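Local coordinates for protein cGAS/DncV-like nucleotidyltransferase in E. coli homolog (Elizabethkingia meningoseptica ATCC 13253 = NBRC 12535, PDB 6E0O) that synthesizes cyclic dinucleotide second messengers from nucleoside triphosphates, probably with magnesium as cofactor, for a bacterial CBASS antiphage defence system, at residues I195-G207 / L279-Y291. Numbering follows the deposited sequence. Where two conformers were deposited one is given.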
loop_
_atom_site.group_PDB
_atom_site.type_symbol
_atom_site.label_atom_id
_atom_site.label_comp_id
_atom_site.label_asym_id
_atom_site.label_seq_id
_atom_site.Cartn_x
_atom_site.Cartn_y
_atom_site.Cartn_z
ATOM N N ILE A 195 1.718 13.333 -2.704
ATOM C CA ILE A 195 2.846 14.241 -2.917
ATOM C C ILE A 195 4.141 13.601 -2.433
ATOM O O ILE A 195 5.170 13.646 -3.110
ATOM C CB ILE A 195 2.606 15.595 -2.226
ATOM C CG1 ILE A 195 1.516 16.386 -2.934
ATOM C CG2 ILE A 195 3.908 16.396 -2.181
ATOM C CD1 ILE A 195 0.995 17.557 -2.119
ATOM N N LEU A 196 4.115 13.023 -1.236
ATOM C CA LEU A 196 5.325 12.425 -0.688
ATOM C C LEU A 196 5.763 11.193 -1.475
ATOM O O LEU A 196 6.963 10.928 -1.565
ATOM C CB LEU A 196 5.141 12.125 0.800
ATOM C CG LEU A 196 5.067 13.388 1.669
ATOM C CD1 LEU A 196 4.706 13.005 3.101
ATOM C CD2 LEU A 196 6.356 14.177 1.671
ATOM N N LYS A 197 4.820 10.438 -2.050
ATOM C CA LYS A 197 5.199 9.348 -2.947
ATOM C C LYS A 197 5.875 9.881 -4.206
ATOM O O LYS A 197 6.850 9.296 -4.693
ATOM C CB LYS A 197 3.979 8.486 -3.289
ATOM C CG LYS A 197 3.486 7.632 -2.116
ATOM C CD LYS A 197 2.264 6.795 -2.467
ATOM C CE LYS A 197 2.568 5.714 -3.480
ATOM N NZ LYS A 197 1.427 4.759 -3.605
ATOM N N VAL A 198 5.369 10.986 -4.759
ATOM C CA VAL A 198 6.029 11.604 -5.907
ATOM C C VAL A 198 7.453 12.006 -5.546
ATOM O O VAL A 198 8.401 11.742 -6.293
ATOM C CB VAL A 198 5.220 12.812 -6.400
ATOM C CG1 VAL A 198 6.056 13.667 -7.357
ATOM C CG2 VAL A 198 3.938 12.363 -7.064
ATOM N N VAL A 199 7.626 12.659 -4.395
ATOM C CA VAL A 199 8.963 13.072 -3.982
ATOM C C VAL A 199 9.857 11.853 -3.772
ATOM O O VAL A 199 11.037 11.861 -4.146
ATOM C CB VAL A 199 8.886 13.978 -2.738
ATOM C CG1 VAL A 199 10.277 14.300 -2.237
ATOM C CG2 VAL A 199 8.119 15.257 -3.060
ATOM N N ASN A 200 9.315 10.799 -3.162
ATOM C CA ASN A 200 10.071 9.559 -2.992
ATOM C C ASN A 200 10.598 9.046 -4.332
ATOM O O ASN A 200 11.790 8.739 -4.469
ATOM C CB ASN A 200 9.183 8.516 -2.309
ATOM C CG ASN A 200 9.926 7.263 -1.917
ATOM O OD1 ASN A 200 11.092 7.302 -1.538
ATOM N ND2 ASN A 200 9.244 6.136 -2.005
ATOM N N TYR A 201 9.731 8.930 -5.343
ATOM C CA TYR A 201 10.179 8.422 -6.636
ATOM C C TYR A 201 11.236 9.334 -7.255
ATOM O O TYR A 201 12.196 8.861 -7.877
ATOM C CB TYR A 201 8.991 8.272 -7.584
ATOM C CG TYR A 201 8.063 7.130 -7.228
ATOM C CD1 TYR A 201 8.558 5.869 -6.904
ATOM C CD2 TYR A 201 6.690 7.314 -7.212
ATOM C CE1 TYR A 201 7.708 4.830 -6.575
ATOM C CE2 TYR A 201 5.833 6.283 -6.889
ATOM C CZ TYR A 201 6.344 5.044 -6.568
ATOM O OH TYR A 201 5.484 4.020 -6.243
ATOM N N ARG A 202 11.069 10.652 -7.102
ATOM C CA ARG A 202 12.057 11.587 -7.639
ATOM C C ARG A 202 13.401 11.431 -6.944
ATOM O O ARG A 202 14.450 11.425 -7.603
ATOM C CB ARG A 202 11.550 13.021 -7.513
ATOM C CG ARG A 202 10.457 13.344 -8.504
ATOM C CD ARG A 202 9.733 14.637 -8.160
ATOM N NE ARG A 202 8.917 15.076 -9.282
ATOM C CZ ARG A 202 9.204 16.105 -10.077
ATOM N NH1 ARG A 202 10.281 16.852 -9.872
ATOM N NH2 ARG A 202 8.388 16.403 -11.070
ATOM N N LEU A 203 13.389 11.301 -5.616
ATOM C CA LEU A 203 14.627 11.117 -4.874
ATOM C C LEU A 203 15.294 9.798 -5.237
ATOM O O LEU A 203 16.523 9.725 -5.339
ATOM C CB LEU A 203 14.347 11.191 -3.379
ATOM C CG LEU A 203 13.921 12.555 -2.838
ATOM C CD1 LEU A 203 13.425 12.403 -1.414
ATOM C CD2 LEU A 203 15.074 13.543 -2.903
ATOM N N ILE A 204 14.503 8.744 -5.447
ATOM C CA ILE A 204 15.067 7.467 -5.883
ATOM C C ILE A 204 15.687 7.616 -7.268
ATOM O O ILE A 204 16.814 7.178 -7.515
ATOM C CB ILE A 204 13.987 6.368 -5.863
ATOM C CG1 ILE A 204 13.520 6.098 -4.432
ATOM C CG2 ILE A 204 14.507 5.074 -6.516
ATOM C CD1 ILE A 204 12.256 5.267 -4.359
ATOM N N ASP A 205 14.952 8.235 -8.195
ATOM C CA ASP A 205 15.451 8.393 -9.560
ATOM C C ASP A 205 16.735 9.212 -9.590
ATOM O O ASP A 205 17.629 8.952 -10.406
ATOM C CB ASP A 205 14.386 9.057 -10.433
ATOM C CG ASP A 205 13.233 8.135 -10.753
ATOM O OD1 ASP A 205 13.328 6.931 -10.439
ATOM O OD2 ASP A 205 12.224 8.615 -11.313
ATOM N N ASP A 206 16.840 10.207 -8.711
ATOM C CA ASP A 206 18.022 11.050 -8.623
ATOM C C ASP A 206 19.176 10.374 -7.894
ATOM O O ASP A 206 20.270 10.948 -7.840
ATOM C CB ASP A 206 17.691 12.342 -7.868
ATOM C CG ASP A 206 16.819 13.287 -8.663
ATOM O OD1 ASP A 206 16.703 13.120 -9.900
ATOM O OD2 ASP A 206 16.244 14.207 -8.038
ATOM N N GLY A 207 18.956 9.195 -7.321
ATOM C CA GLY A 207 19.981 8.531 -6.545
ATOM C C GLY A 207 20.215 9.121 -5.179
ATOM O O GLY A 207 21.240 8.843 -4.561
ATOM N N LEU A 279 12.867 9.828 9.756
ATOM C CA LEU A 279 13.524 11.113 9.969
ATOM C C LEU A 279 14.378 11.497 8.771
ATOM O O LEU A 279 14.306 12.632 8.281
ATOM C CB LEU A 279 14.383 11.036 11.222
ATOM C CG LEU A 279 15.186 12.287 11.573
ATOM C CD1 LEU A 279 14.266 13.446 11.877
ATOM C CD2 LEU A 279 16.083 11.967 12.759
ATOM N N GLY A 280 15.196 10.565 8.288
ATOM C CA GLY A 280 16.030 10.857 7.143
ATOM C C GLY A 280 15.218 11.150 5.902
ATOM O O GLY A 280 15.541 12.059 5.136
ATOM N N PHE A 281 14.139 10.394 5.693
ATOM C CA PHE A 281 13.271 10.652 4.548
ATOM C C PHE A 281 12.642 12.042 4.643
ATOM O O PHE A 281 12.601 12.781 3.659
ATOM C CB PHE A 281 12.216 9.548 4.436
ATOM C CG PHE A 281 11.250 9.758 3.305
ATOM C CD1 PHE A 281 11.682 9.731 1.991
ATOM C CD2 PHE A 281 9.911 9.984 3.556
ATOM C CE1 PHE A 281 10.798 9.931 0.950
ATOM C CE2 PHE A 281 9.028 10.195 2.520
ATOM C CZ PHE A 281 9.469 10.163 1.218
ATOM N N MET A 282 12.136 12.415 5.822
ATOM C CA MET A 282 11.554 13.750 5.969
ATOM C C MET A 282 12.579 14.840 5.666
ATOM O O MET A 282 12.263 15.849 5.030
ATOM C CB MET A 282 11.019 13.934 7.394
ATOM C CG MET A 282 9.730 13.210 7.706
ATOM S SD MET A 282 8.362 13.697 6.640
ATOM C CE MET A 282 8.346 12.300 5.556
ATOM N N GLN A 283 13.810 14.672 6.145
ATOM C CA GLN A 283 14.851 15.646 5.855
ATOM C C GLN A 283 15.086 15.763 4.355
ATOM O O GLN A 283 15.220 16.870 3.820
ATOM C CB GLN A 283 16.131 15.225 6.561
ATOM C CG GLN A 283 17.330 16.041 6.209
ATOM C CD GLN A 283 18.530 15.624 7.020
ATOM O OE1 GLN A 283 19.188 14.630 6.716
ATOM N NE2 GLN A 283 18.811 16.369 8.068
ATOM N N LYS A 284 15.176 14.626 3.660
ATOM C CA LYS A 284 15.406 14.663 2.221
ATOM C C LYS A 284 14.249 15.342 1.502
ATOM O O LYS A 284 14.460 16.109 0.552
ATOM C CB LYS A 284 15.611 13.250 1.678
ATOM C CG LYS A 284 16.869 12.563 2.164
ATOM C CD LYS A 284 18.114 13.217 1.627
ATOM C CE LYS A 284 19.323 12.325 1.865
ATOM N NZ LYS A 284 20.587 13.007 1.501
ATOM N N CYS A 285 13.019 15.079 1.947
ATOM C CA CYS A 285 11.864 15.742 1.354
ATOM C C CYS A 285 11.930 17.243 1.588
ATOM O O CYS A 285 11.704 18.038 0.671
ATOM C CB CYS A 285 10.569 15.175 1.932
ATOM S SG CYS A 285 10.187 13.484 1.429
ATOM N N TRP A 286 12.192 17.646 2.832
ATOM C CA TRP A 286 12.287 19.066 3.155
ATOM C C TRP A 286 13.308 19.768 2.273
ATOM O O TRP A 286 13.033 20.835 1.711
ATOM C CB TRP A 286 12.672 19.201 4.622
ATOM C CG TRP A 286 12.800 20.597 5.114
ATOM C CD1 TRP A 286 13.935 21.342 5.178
ATOM C CD2 TRP A 286 11.754 21.403 5.658
ATOM N NE1 TRP A 286 13.660 22.573 5.721
ATOM C CE2 TRP A 286 12.326 22.633 6.025
ATOM C CE3 TRP A 286 10.386 21.203 5.866
ATOM C CZ2 TRP A 286 11.580 23.659 6.588
ATOM C CZ3 TRP A 286 9.647 22.223 6.421
ATOM C CH2 TRP A 286 10.244 23.435 6.779
ATOM N N ASN A 287 14.492 19.174 2.135
ATOM C CA ASN A 287 15.548 19.786 1.340
ATOM C C ASN A 287 15.170 19.843 -0.136
ATOM O O ASN A 287 15.416 20.852 -0.809
ATOM C CB ASN A 287 16.848 18.999 1.518
ATOM C CG ASN A 287 17.423 19.115 2.912
ATOM O OD1 ASN A 287 17.023 19.973 3.693
ATOM N ND2 ASN A 287 18.393 18.261 3.223
ATOM N N TYR A 288 14.577 18.767 -0.657
ATOM C CA TYR A 288 14.190 18.727 -2.061
ATOM C C TYR A 288 13.132 19.772 -2.363
ATOM O O TYR A 288 13.178 20.436 -3.403
ATOM C CB TYR A 288 13.650 17.340 -2.392
ATOM C CG TYR A 288 13.312 17.158 -3.850
ATOM C CD1 TYR A 288 14.299 16.852 -4.768
ATOM C CD2 TYR A 288 12.010 17.280 -4.310
ATOM C CE1 TYR A 288 14.012 16.671 -6.102
ATOM C CE2 TYR A 288 11.707 17.101 -5.645
ATOM C CZ TYR A 288 12.723 16.804 -6.540
ATOM O OH TYR A 288 12.444 16.626 -7.873
ATOM N N LEU A 289 12.153 19.913 -1.470
ATOM C CA LEU A 289 11.064 20.855 -1.673
ATOM C C LEU A 289 11.489 22.300 -1.464
ATOM O O LEU A 289 10.861 23.201 -2.029
ATOM C CB LEU A 289 9.906 20.485 -0.746
ATOM C CG LEU A 289 9.254 19.141 -1.096
ATOM C CD1 LEU A 289 8.411 18.604 0.059
ATOM C CD2 LEU A 289 8.425 19.252 -2.370
ATOM N N GLY A 290 12.546 22.541 -0.699
ATOM C CA GLY A 290 13.044 23.891 -0.567
ATOM C C GLY A 290 12.310 24.725 0.439
ATOM O O GLY A 290 12.306 25.954 0.320
ATOM N N TYR A 291 11.671 24.089 1.417
ATOM C CA TYR A 291 11.080 24.816 2.525
ATOM C C TYR A 291 12.150 25.551 3.319
ATOM O O TYR A 291 13.290 25.099 3.445
ATOM C CB TYR A 291 10.344 23.851 3.453
ATOM C CG TYR A 291 8.971 23.495 2.958
ATOM C CD1 TYR A 291 7.933 24.417 3.023
ATOM C CD2 TYR A 291 8.709 22.249 2.412
ATOM C CE1 TYR A 291 6.680 24.111 2.565
ATOM C CE2 TYR A 291 7.449 21.929 1.973
ATOM C CZ TYR A 291 6.438 22.861 2.063
ATOM O OH TYR A 291 5.193 22.538 1.574
HETATM O O HOH W 1 14.328 15.574 -9.375
#
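In Tyr288, chi1 of -176° sets CG opposite the main-chain nitrogen, which carries the phenol past Val199 and Leu203 to the Arg202 side chain, while at Leu203 a first torsion that places CG anti to the carbonyl carbon brings its methyls up to helix 275-289. Both lie in a near-perpendicular helix-helix packing: the short axes cross at 87° and approach to 10.4 Å. Both helices belong to the alpha-helical part of this cGAS/DncV-like nucleotidyltransferase.

Knobs-into-holes geometry is met at Leu203, whose side chain sits among Phe281, Lys284, Cys285 and Tyr288. Its two methyls divide the work: CD1 faces Lys284 CB at 3.9 Å, and CD2 lies against the Tyr288 ring. Next to it Val199 also splits its branches, CG1 reaching Cys285 SG at 3.8 Å and CG2 touching Leu289. Leu196 CD2 approaches the same sulfur, so SG is packed by two aliphatic side chains. Phe281 stands with its plane near-perpendicular to the Asn200 amide; its CZ points edge-on at Leu196 O, 3.8 Å away. Helix 216-224 also covers this end, Ile219 touching Leu196, Asn200 and Phe281.

Lys197, the residue after Leu196, points away from helix 275-289 and probably contributes to GTP binding; its NZ bonds Ser216 OG and the bound ligand.

At the polar margin, Arg202 NH1 donates to Tyr288 OH at 163°, with the oxygen in the guanidinium plane, evidence of a well-aligned bond. A water gives the hydroxyl a second partner, lying in the ring plane 2.6 Å from Tyr288 OH and donating to Asp206 OD2 at 2.7 Å.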